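Local structure of CalS13 (Micromonospora echinospora, 4ZAS) at residues Glu305-Gly308 with Glu313-Glu316; Ala300-Glu305 with Trp326-Lys331; Leu54-Thr59 with Arg246-Ile251. The protein probably acts as a pyridoxal phosphate-dependent aminotransferase that converts a dTDP-linked keto sugar into an amino sugar. All coordinates share one frame; numbering follows the deposited sequence.

Interaction 1: Glu305-Gly308 with Glu313-Glu316; sequences ELAG and EQTE
Where helix 275-305 runs out and the chain turns into the short strand 312-313, the amide of Q314 reaches back to the L306-A307 peptide link. Its amide nitrogen makes the touch: Q314 NE2 lies 3.0 Å from L306 C and 3.1 Å from A307 N. It therefore stands over the face of that peptide group, with the plane of the glutamine amide turned nearly at right angles to it. This is van der Waals contact rather than hydrogen bonding, because A307 N and the amide nitrogen are both donors, and L306 O, 3.2 Å from Q314 NE2, is badly placed in angle. The polar outlet of the same nitrogen is a weak hydrogen bond to D303 O, one of the carbonyls near the end of the helix. A glutamine suits the place because its chain is long enough to bridge two pieces of backbone. CG stands anti to the carbonyl carbon (chi1 -57°), and the chain then runs extended, so the amide is carried straight across. Beside it, the methylene of L306 approaches, CB to Q314 NE2 3.5 Å, while the rest of this buried leucine packs on Y328, L330 and I400. Beyond its backbone N, the exposed A307 adds its methyl, CB to Q314 NE2 3.8 Å, a small group that does not obstruct the amide. The strand leading into Q314 is tied down by a salt bridge from E313 to R378. Such a helix-loop-strand link, joining a long helix to the edge of a three-stranded antiparallel sheet, belongs here to the smaller, C-terminal part of a fold type I aminotransferase.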
loop_
_atom_site.group_PDB
_atom_site.type_symbol
_atom_site.label_atom_id
_atom_site.label_comp_id
_atom_site.label_asym_id
_atom_site.label_seq_id
_atom_site.Cartn_x
_atom_site.Cartn_y
_atom_site.Cartn_z
ATOM N N GLU A 305 28.501 -7.413 29.327
ATOM C CA GLU A 305 29.504 -6.349 29.343
ATOM C C GLU A 305 28.968 -4.974 29.753
ATOM O O GLU A 305 29.726 -4.141 30.239
ATOM C CB GLU A 305 30.146 -6.226 27.958
ATOM C CG GLU A 305 30.818 -7.476 27.429
ATOM C CD GLU A 305 32.168 -7.729 28.020
ATOM O OE1 GLU A 305 32.821 -6.752 28.447
ATOM O OE2 GLU A 305 32.580 -8.909 28.051
ATOM N N LEU A 306 27.682 -4.715 29.537
ATOM C CA LEU A 306 27.128 -3.414 29.898
ATOM C C LEU A 306 26.500 -3.410 31.281
ATOM O O LEU A 306 25.960 -2.393 31.720
ATOM C CB LEU A 306 26.091 -2.958 28.871
ATOM C CG LEU A 306 26.711 -2.655 27.520
ATOM C CD1 LEU A 306 25.680 -2.181 26.515
ATOM C CD2 LEU A 306 27.763 -1.588 27.735
ATOM N N ALA A 307 26.577 -4.539 31.974
ATOM C CA ALA A 307 25.969 -4.625 33.292
ATOM C C ALA A 307 26.816 -3.913 34.327
ATOM O O ALA A 307 28.038 -4.079 34.381
ATOM C CB ALA A 307 25.760 -6.066 33.682
ATOM N N GLY A 308 26.157 -3.150 35.181
ATOM C CA GLY A 308 26.866 -2.465 36.236
ATOM C C GLY A 308 27.580 -1.189 35.825
ATOM O O GLY A 308 28.423 -0.703 36.567
ATOM N N GLU A 313 20.902 1.629 32.314
ATOM C CA GLU A 313 19.967 0.626 32.800
ATOM C C GLU A 313 19.514 -0.225 31.640
ATOM O O GLU A 313 19.081 0.307 30.616
ATOM C CB GLU A 313 18.767 1.268 33.500
ATOM C CG GLU A 313 19.179 2.176 34.650
ATOM C CD GLU A 313 18.034 2.552 35.570
ATOM O OE1 GLU A 313 16.898 2.060 35.364
ATOM O OE2 GLU A 313 18.286 3.360 36.493
ATOM N N GLN A 314 19.593 -1.541 31.796
ATOM C CA GLN A 314 19.215 -2.449 30.716
ATOM C C GLN A 314 17.744 -2.825 30.883
ATOM O O GLN A 314 17.135 -2.537 31.921
ATOM C CB GLN A 314 20.095 -3.703 30.723
ATOM C CG GLN A 314 21.599 -3.421 30.622
ATOM C CD GLN A 314 22.447 -4.685 30.556
ATOM O OE1 GLN A 314 21.964 -5.765 30.227
ATOM N NE2 GLN A 314 23.702 -4.560 30.918
ATOM N N THR A 315 17.199 -3.475 29.861
ATOM C CA THR A 315 15.812 -3.924 29.811
ATOM C C THR A 315 15.677 -5.283 30.495
ATOM O O THR A 315 16.648 -6.037 30.576
ATOM C CB THR A 315 15.320 -4.013 28.340
ATOM O OG1 THR A 315 15.021 -2.699 27.854
ATOM C CG2 THR A 315 14.063 -4.878 28.204
ATOM N N GLU A 316 14.495 -5.557 31.045
ATOM C CA GLU A 316 14.148 -6.859 31.625
ATOM C C GLU A 316 14.480 -8.047 30.695
ATOM O O GLU A 316 14.398 -7.923 29.474
ATOM C CB GLU A 316 12.652 -6.852 31.968
ATOM C CG GLU A 316 12.071 -8.174 32.410
ATOM C CD GLU A 316 10.556 -8.166 32.396
ATOM O OE1 GLU A 316 9.951 -8.839 31.524
ATOM O OE2 GLU A 316 9.975 -7.516 33.295
#

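Interaction 2: Ala300-Glu305 with Trp326-Lys331; sequences AFYDKE and WMYPLK
Y302 and Y328 meet as a T-shaped pair where helix 275-305 lies against strand 328-332, the middle strand of a three-stranded antiparallel sheet in the C-terminal part of the aminotransferase fold. The edge of Y302 is turned to the face of Y328, with ring centroids 5.0 Å apart and planes at 72°. Leading that edge is CD2, which comes to 3.6 Å from Y328 CG. The methylene of Y302 covers the same ring as a CH-pi contact: its CB lies 3.8 Å from the centroid of the Y328 ring, 21° off the normal and so over the face, displaced toward the phenol end. The two side chains run antiparallel alongside one another, and the Y302 hydroxyl ends on the carbonyl of P383. Tyrosine is apt at both positions, offering a broad apolar ring to the helix-sheet interface and a hydroxyl that finds a partner, P383 O outside the contact for Y302 and D303 within it for Y328. For Y328 this works because CG stands anti to the backbone N (chi1 -170°), sending the ring out from the strand toward the helix. An aspartate fits at D303, since its short chain brings the carboxylate in at the phenol edge, near the ring plane, although the carboxylate itself is tilted from that plane. The same oxygen, OD1, also forms a salt bridge with R317, which probably favours the charged form of the carboxylate, so that OD1 is shared between the phenol and the guanidinium. Around the pair, Y302 packs on V396 and V397 of helix 390-401, and I382 of the neighbouring strand touches both tyrosines. In the polar link, Y328 OH donates to D303 OD1 at a short 2.5 Å, using the anti lone pair, which points away from OD2.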
loop_
_atom_site.group_PDB
_atom_site.type_symbol
_atom_site.label_atom_id
_atom_site.label_comp_id
_atom_site.label_asym_id
_atom_site.label_seq_id
_atom_site.Cartn_x
_atom_site.Cartn_y
_atom_site.Cartn_z
ATOM N N ALA A 300 23.753 -10.880 23.873
ATOM C CA ALA A 300 24.212 -11.578 25.074
ATOM C C ALA A 300 25.539 -10.993 25.539
ATOM O O ALA A 300 25.805 -10.902 26.745
ATOM C CB ALA A 300 24.359 -13.072 24.817
ATOM N N PHE A 301 26.365 -10.604 24.566
ATOM C CA PHE A 301 27.638 -9.962 24.845
ATOM C C PHE A 301 27.433 -8.650 25.610
ATOM O O PHE A 301 28.061 -8.420 26.645
ATOM C CB PHE A 301 28.400 -9.715 23.540
ATOM C CG PHE A 301 29.723 -9.073 23.733
ATOM C CD1 PHE A 301 30.810 -9.818 24.139
ATOM C CD2 PHE A 301 29.883 -7.720 23.522
ATOM C CE1 PHE A 301 32.037 -9.233 24.321
ATOM C CE2 PHE A 301 31.123 -7.118 23.705
ATOM C CZ PHE A 301 32.194 -7.878 24.099
ATOM N N TYR A 302 26.533 -7.812 25.112
ATOM C CA TYR A 302 26.195 -6.547 25.763
ATOM C C TYR A 302 25.613 -6.776 27.167
ATOM O O TYR A 302 26.029 -6.117 28.122
ATOM C CB TYR A 302 25.181 -5.748 24.917
ATOM C CG TYR A 302 25.727 -5.099 23.647
ATOM C CD1 TYR A 302 27.082 -4.807 23.508
ATOM C CD2 TYR A 302 24.882 -4.800 22.585
ATOM C CE1 TYR A 302 27.576 -4.221 22.351
ATOM C CE2 TYR A 302 25.367 -4.214 21.424
ATOM C CZ TYR A 302 26.717 -3.926 21.315
ATOM O OH TYR A 302 27.206 -3.347 20.160
ATOM N N ASP A 303 24.677 -7.720 27.290
ATOM C CA ASP A 303 24.022 -8.004 28.564
ATOM C C ASP A 303 25.056 -8.242 29.662
ATOM O O ASP A 303 24.909 -7.766 30.787
ATOM C CB ASP A 303 23.105 -9.228 28.447
ATOM C CG ASP A 303 21.852 -8.965 27.630
ATOM O OD1 ASP A 303 21.476 -7.795 27.451
ATOM O OD2 ASP A 303 21.223 -9.949 27.184
ATOM N N LYS A 304 26.118 -8.959 29.308
ATOM C CA LYS A 304 27.209 -9.258 30.223
ATOM C C LYS A 304 28.065 -8.014 30.431
ATOM O O LYS A 304 28.257 -7.565 31.552
ATOM C CB LYS A 304 28.050 -10.408 29.657
ATOM C CG LYS A 304 29.270 -10.843 30.469
ATOM C CD LYS A 304 28.932 -11.912 31.519
ATOM C CE LYS A 304 30.188 -12.602 32.027
ATOM N NZ LYS A 304 31.171 -11.586 32.506
ATOM N N GLU A 305 28.501 -7.413 29.327
ATOM C CA GLU A 305 29.504 -6.349 29.343
ATOM C C GLU A 305 28.968 -4.974 29.753
ATOM O O GLU A 305 29.726 -4.141 30.239
ATOM C CB GLU A 305 30.146 -6.226 27.958
ATOM C CG GLU A 305 30.818 -7.476 27.429
ATOM C CD GLU A 305 32.168 -7.729 28.020
ATOM O OE1 GLU A 305 32.821 -6.752 28.447
ATOM O OE2 GLU A 305 32.580 -8.909 28.051
ATOM N N TRP A 326 16.462 -6.694 17.528
ATOM C CA TRP A 326 16.620 -5.973 16.264
ATOM C C TRP A 326 17.559 -4.786 16.440
ATOM O O TRP A 326 18.348 -4.449 15.544
ATOM C CB TRP A 326 15.265 -5.491 15.747
ATOM C CG TRP A 326 15.339 -4.881 14.391
ATOM C CD1 TRP A 326 15.908 -5.430 13.274
ATOM C CD2 TRP A 326 14.826 -3.606 13.994
ATOM N NE1 TRP A 326 15.767 -4.579 12.208
ATOM C CE2 TRP A 326 15.105 -3.451 12.623
ATOM C CE3 TRP A 326 14.148 -2.586 14.660
ATOM C CZ2 TRP A 326 14.740 -2.313 11.912
ATOM C CZ3 TRP A 326 13.779 -1.451 13.943
ATOM C CH2 TRP A 326 14.079 -1.326 12.591
ATOM N N MET A 327 17.389 -4.117 17.579
ATOM C CA MET A 327 18.323 -3.125 18.081
ATOM C C MET A 327 18.528 -3.441 19.555
ATOM O O MET A 327 17.776 -4.212 20.117
ATOM C CB MET A 327 17.785 -1.707 17.869
ATOM C CG MET A 327 17.717 -1.310 16.412
ATOM S SD MET A 327 17.005 0.321 16.113
ATOM C CE MET A 327 15.342 0.054 16.655
ATOM N N TYR A 328 19.553 -2.882 20.183
ATOM C CA TYR A 328 19.764 -3.116 21.609
ATOM C C TYR A 328 19.370 -1.864 22.409
ATOM O O TYR A 328 19.907 -0.777 22.164
ATOM C CB TYR A 328 21.222 -3.496 21.889
ATOM C CG TYR A 328 21.456 -3.981 23.299
ATOM C CD1 TYR A 328 21.721 -3.092 24.321
ATOM C CD2 TYR A 328 21.385 -5.329 23.605
ATOM C CE1 TYR A 328 21.921 -3.526 25.609
ATOM C CE2 TYR A 328 21.578 -5.776 24.891
ATOM C CZ TYR A 328 21.850 -4.876 25.893
ATOM O OH TYR A 328 22.061 -5.333 27.177
ATOM N N PRO A 329 18.417 -2.011 23.347
ATOM C CA PRO A 329 17.878 -0.938 24.189
ATOM C C PRO A 329 18.715 -0.654 25.446
ATOM O O PRO A 329 19.258 -1.589 26.044
ATOM C CB PRO A 329 16.509 -1.477 24.594
ATOM C CG PRO A 329 16.714 -2.922 24.669
ATOM C CD PRO A 329 17.712 -3.279 23.592
ATOM N N LEU A 330 18.822 0.626 25.815
ATOM C CA LEU A 330 19.369 1.055 27.092
ATOM C C LEU A 330 18.520 2.207 27.628
ATOM O O LEU A 330 17.905 2.934 26.851
ATOM C CB LEU A 330 20.820 1.519 26.959
ATOM C CG LEU A 330 21.893 0.485 26.645
ATOM C CD1 LEU A 330 23.263 1.169 26.582
ATOM C CD2 LEU A 330 21.861 -0.651 27.664
ATOM N N LYS A 331 18.464 2.375 28.944
ATOM C CA LYS A 331 17.927 3.619 29.484
ATOM C C LYS A 331 19.060 4.380 30.172
ATOM O O LYS A 331 19.636 3.894 31.147
ATOM C CB LYS A 331 16.765 3.352 30.431
ATOM C CG LYS A 331 15.602 2.670 29.747
ATOM C CD LYS A 331 14.574 2.221 30.743
ATOM C CE LYS A 331 15.068 0.994 31.506
ATOM N NZ LYS A 331 14.160 0.629 32.632
#

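Interaction 3: Leu54-Thr59 with Arg246-Ile251; sequences LEHGPT and RRWLGI
H56 presents its ring edge to the face of W248, joining the loop before helix 58-71 to the turn after helix 237-247. The loop starts with L54, which packs on M37 of the second subunit. E55 follows, its carboxylate buried and held by a salt bridge to R270. The backbone of H56 has a positive phi of 55°, and its CG stands anti to the carbonyl carbon (chi1 -50°), which swings the imidazole across to the indole. The rings form a T-shaped pair, with H56 and the six-membered ring of W248 4.3 Å apart between centroids and their planes at 79°. H56 CE1 comes to 3.5 Å from W248 CH2, and H56 NE2 is equally close to W248 CE3, so the CE1-NE2 edge of the imidazole stands on the indole face. A wide indole suits a place where H56, L249 CD1 on the opposite face and R253, through a cation-pi contact, all gather round one ring system. With the indole of W248 cut back to an alanine, the H56 edge is likely to lose the surface it rests on, and R253 its aromatic partner. G57 comes next, where a CB would collide with CD of P58. P58 leads toward helix 58-71 and packs on E275, whose carboxylate binds the backbone N of T59. L54 and E55, with R53 and R253, which both lie near the H56 side chain, belong to the dTDP site, unoccupied in this chain. The edge-to-face pair is consistent with a second-shell element beside that nucleotide-sugar site.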
loop_
_atom_site.group_PDB
_atom_site.type_symbol
_atom_site.label_atom_id
_atom_site.label_comp_id
_atom_site.label_asym_id
_atom_site.label_seq_id
_atom_site.Cartn_x
_atom_site.Cartn_y
_atom_site.Cartn_z
ATOM N N LEU A 54 3.842 -10.676 -12.756
ATOM C CA LEU A 54 4.443 -9.823 -11.737
ATOM C C LEU A 54 3.582 -9.715 -10.488
ATOM O O LEU A 54 4.099 -9.495 -9.383
ATOM C CB LEU A 54 4.692 -8.421 -12.285
ATOM C CG LEU A 54 5.475 -8.291 -13.586
ATOM C CD1 LEU A 54 5.776 -6.832 -13.819
ATOM C CD2 LEU A 54 6.741 -9.098 -13.559
ATOM N N GLU A 55 2.271 -9.867 -10.650
ATOM C CA GLU A 55 1.381 -9.827 -9.496
ATOM C C GLU A 55 0.540 -11.108 -9.523
ATOM O O GLU A 55 0.476 -11.806 -10.555
ATOM C CB GLU A 55 0.532 -8.539 -9.498
ATOM C CG GLU A 55 1.359 -7.248 -9.826
ATOM C CD GLU A 55 0.684 -5.895 -9.458
ATOM O OE1 GLU A 55 0.367 -5.713 -8.262
ATOM O OE2 GLU A 55 0.496 -5.007 -10.338
ATOM N N HIS A 56 0.004 -11.488 -8.369
ATOM C CA HIS A 56 -0.844 -12.697 -8.238
ATOM C C HIS A 56 -0.239 -14.034 -8.728
ATOM O O HIS A 56 -0.977 -14.930 -9.140
ATOM C CB HIS A 56 -2.180 -12.509 -8.997
ATOM C CG HIS A 56 -2.906 -11.235 -8.681
ATOM N ND1 HIS A 56 -3.018 -10.201 -9.589
ATOM C CD2 HIS A 56 -3.575 -10.839 -7.573
ATOM C CE1 HIS A 56 -3.710 -9.214 -9.044
ATOM N NE2 HIS A 56 -4.061 -9.577 -7.822
ATOM N N GLY A 57 1.075 -14.195 -8.642
ATOM C CA GLY A 57 1.723 -15.392 -9.157
ATOM C C GLY A 57 2.067 -16.385 -8.066
ATOM O O GLY A 57 1.823 -16.135 -6.887
ATOM N N PRO A 58 2.649 -17.523 -8.450
ATOM C CA PRO A 58 2.953 -18.611 -7.507
ATOM C C PRO A 58 4.137 -18.334 -6.559
ATOM O O PRO A 58 4.196 -18.941 -5.493
ATOM C CB PRO A 58 3.281 -19.786 -8.429
ATOM C CG PRO A 58 3.818 -19.135 -9.671
ATOM C CD PRO A 58 3.045 -17.849 -9.831
ATOM N N THR A 59 5.035 -17.422 -6.918
ATOM C CA THR A 59 6.196 -17.147 -6.085
ATOM C C THR A 59 5.782 -16.624 -4.716
ATOM O O THR A 59 6.274 -17.097 -3.696
ATOM C CB THR A 59 7.137 -16.127 -6.756
ATOM O OG1 THR A 59 7.702 -16.711 -7.932
ATOM C CG2 THR A 59 8.266 -15.743 -5.820
ATOM N N ARG A 246 -10.109 -9.381 1.796
ATOM C CA ARG A 246 -9.995 -7.928 1.847
ATOM C C ARG A 246 -8.647 -7.464 1.325
ATOM O O ARG A 246 -8.429 -6.267 1.125
ATOM C CB ARG A 246 -10.212 -7.407 3.257
ATOM C CG ARG A 246 -11.573 -7.686 3.777
ATOM C CD ARG A 246 -11.795 -7.032 5.113
ATOM N NE ARG A 246 -13.141 -7.316 5.605
ATOM C CZ ARG A 246 -13.635 -6.835 6.737
ATOM N NH1 ARG A 246 -12.881 -6.059 7.504
ATOM N NH2 ARG A 246 -14.875 -7.127 7.100
ATOM N N ARG A 247 -7.729 -8.407 1.143
ATOM C CA ARG A 247 -6.421 -8.067 0.630
ATOM C C ARG A 247 -6.492 -7.608 -0.820
ATOM O O ARG A 247 -5.688 -6.780 -1.251
ATOM C CB ARG A 247 -5.475 -9.253 0.753
ATOM C CG ARG A 247 -4.103 -8.943 0.240
ATOM C CD ARG A 247 -3.172 -10.095 0.392
ATOM N NE ARG A 247 -3.618 -11.317 -0.260
ATOM C CZ ARG A 247 -2.877 -12.422 -0.257
ATOM N NH1 ARG A 247 -1.695 -12.400 0.358
ATOM N NH2 ARG A 247 -3.295 -13.533 -0.863
ATOM N N TRP A 248 -7.459 -8.150 -1.562
ATOM C CA TRP A 248 -7.638 -7.834 -2.975
ATOM C C TRP A 248 -9.087 -7.400 -3.251
ATOM O O TRP A 248 -9.859 -8.092 -3.916
ATOM C CB TRP A 248 -7.215 -9.046 -3.836
ATOM C CG TRP A 248 -7.438 -8.862 -5.314
ATOM C CD1 TRP A 248 -8.394 -9.473 -6.093
ATOM C CD2 TRP A 248 -6.745 -7.960 -6.175
ATOM N NE1 TRP A 248 -8.311 -9.022 -7.392
ATOM C CE2 TRP A 248 -7.311 -8.089 -7.467
ATOM C CE3 TRP A 248 -5.699 -7.056 -5.982
ATOM C CZ2 TRP A 248 -6.859 -7.352 -8.556
ATOM C CZ3 TRP A 248 -5.241 -6.331 -7.068
ATOM C CH2 TRP A 248 -5.821 -6.482 -8.340
ATOM N N LEU A 249 -9.442 -6.234 -2.717
ATOM C CA LEU A 249 -10.702 -5.544 -3.032
ATOM C C LEU A 249 -12.004 -6.293 -2.751
ATOM O O LEU A 249 -13.069 -5.836 -3.176
ATOM C CB LEU A 249 -10.709 -5.111 -4.497
ATOM C CG LEU A 249 -9.533 -4.189 -4.817
ATOM C CD1 LEU A 249 -9.069 -4.399 -6.222
ATOM C CD2 LEU A 249 -9.910 -2.731 -4.586
ATOM N N GLY A 250 -11.945 -7.399 -2.015
ATOM C CA GLY A 250 -13.158 -8.143 -1.717
ATOM C C GLY A 250 -13.649 -8.947 -2.913
ATOM O O GLY A 250 -14.818 -9.326 -3.004
ATOM N N ILE A 251 -12.733 -9.195 -3.840
ATOM C CA ILE A 251 -13.006 -9.953 -5.046
ATOM C C ILE A 251 -12.561 -11.389 -4.836
ATOM O O ILE A 251 -11.381 -11.654 -4.572
ATOM C CB ILE A 251 -12.298 -9.341 -6.267
ATOM C CG1 ILE A 251 -12.833 -7.939 -6.546
ATOM C CG2 ILE A 251 -12.477 -10.216 -7.513
ATOM C CD1 ILE A 251 -12.042 -7.202 -7.610
#

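In the fold
Interactions 1 and 2 are neighbours, their centres about 7 Å apart, and both draw on the end of helix 275-305, sharing E305. They also meet: E313 O lies 2.7 Å from K331 N, probably a hydrogen bond between adjacent strands, and Q314 OE1 packs 3.1 Å from Y328 OH without bonding to it. Together they fasten one helix to one small sheet, away from the annotated sites. Interaction 3 lies across the chain's centre, about 46 Å from interaction 1 and 40 Å from interaction 2 between centres. It alone holds dTDP-site residues, L54 and E55, and E55 makes a weak hydrogen bond to A220 of the second subunit, a residue lining the dTDP-4-keto-6-deoxyglucose pocket.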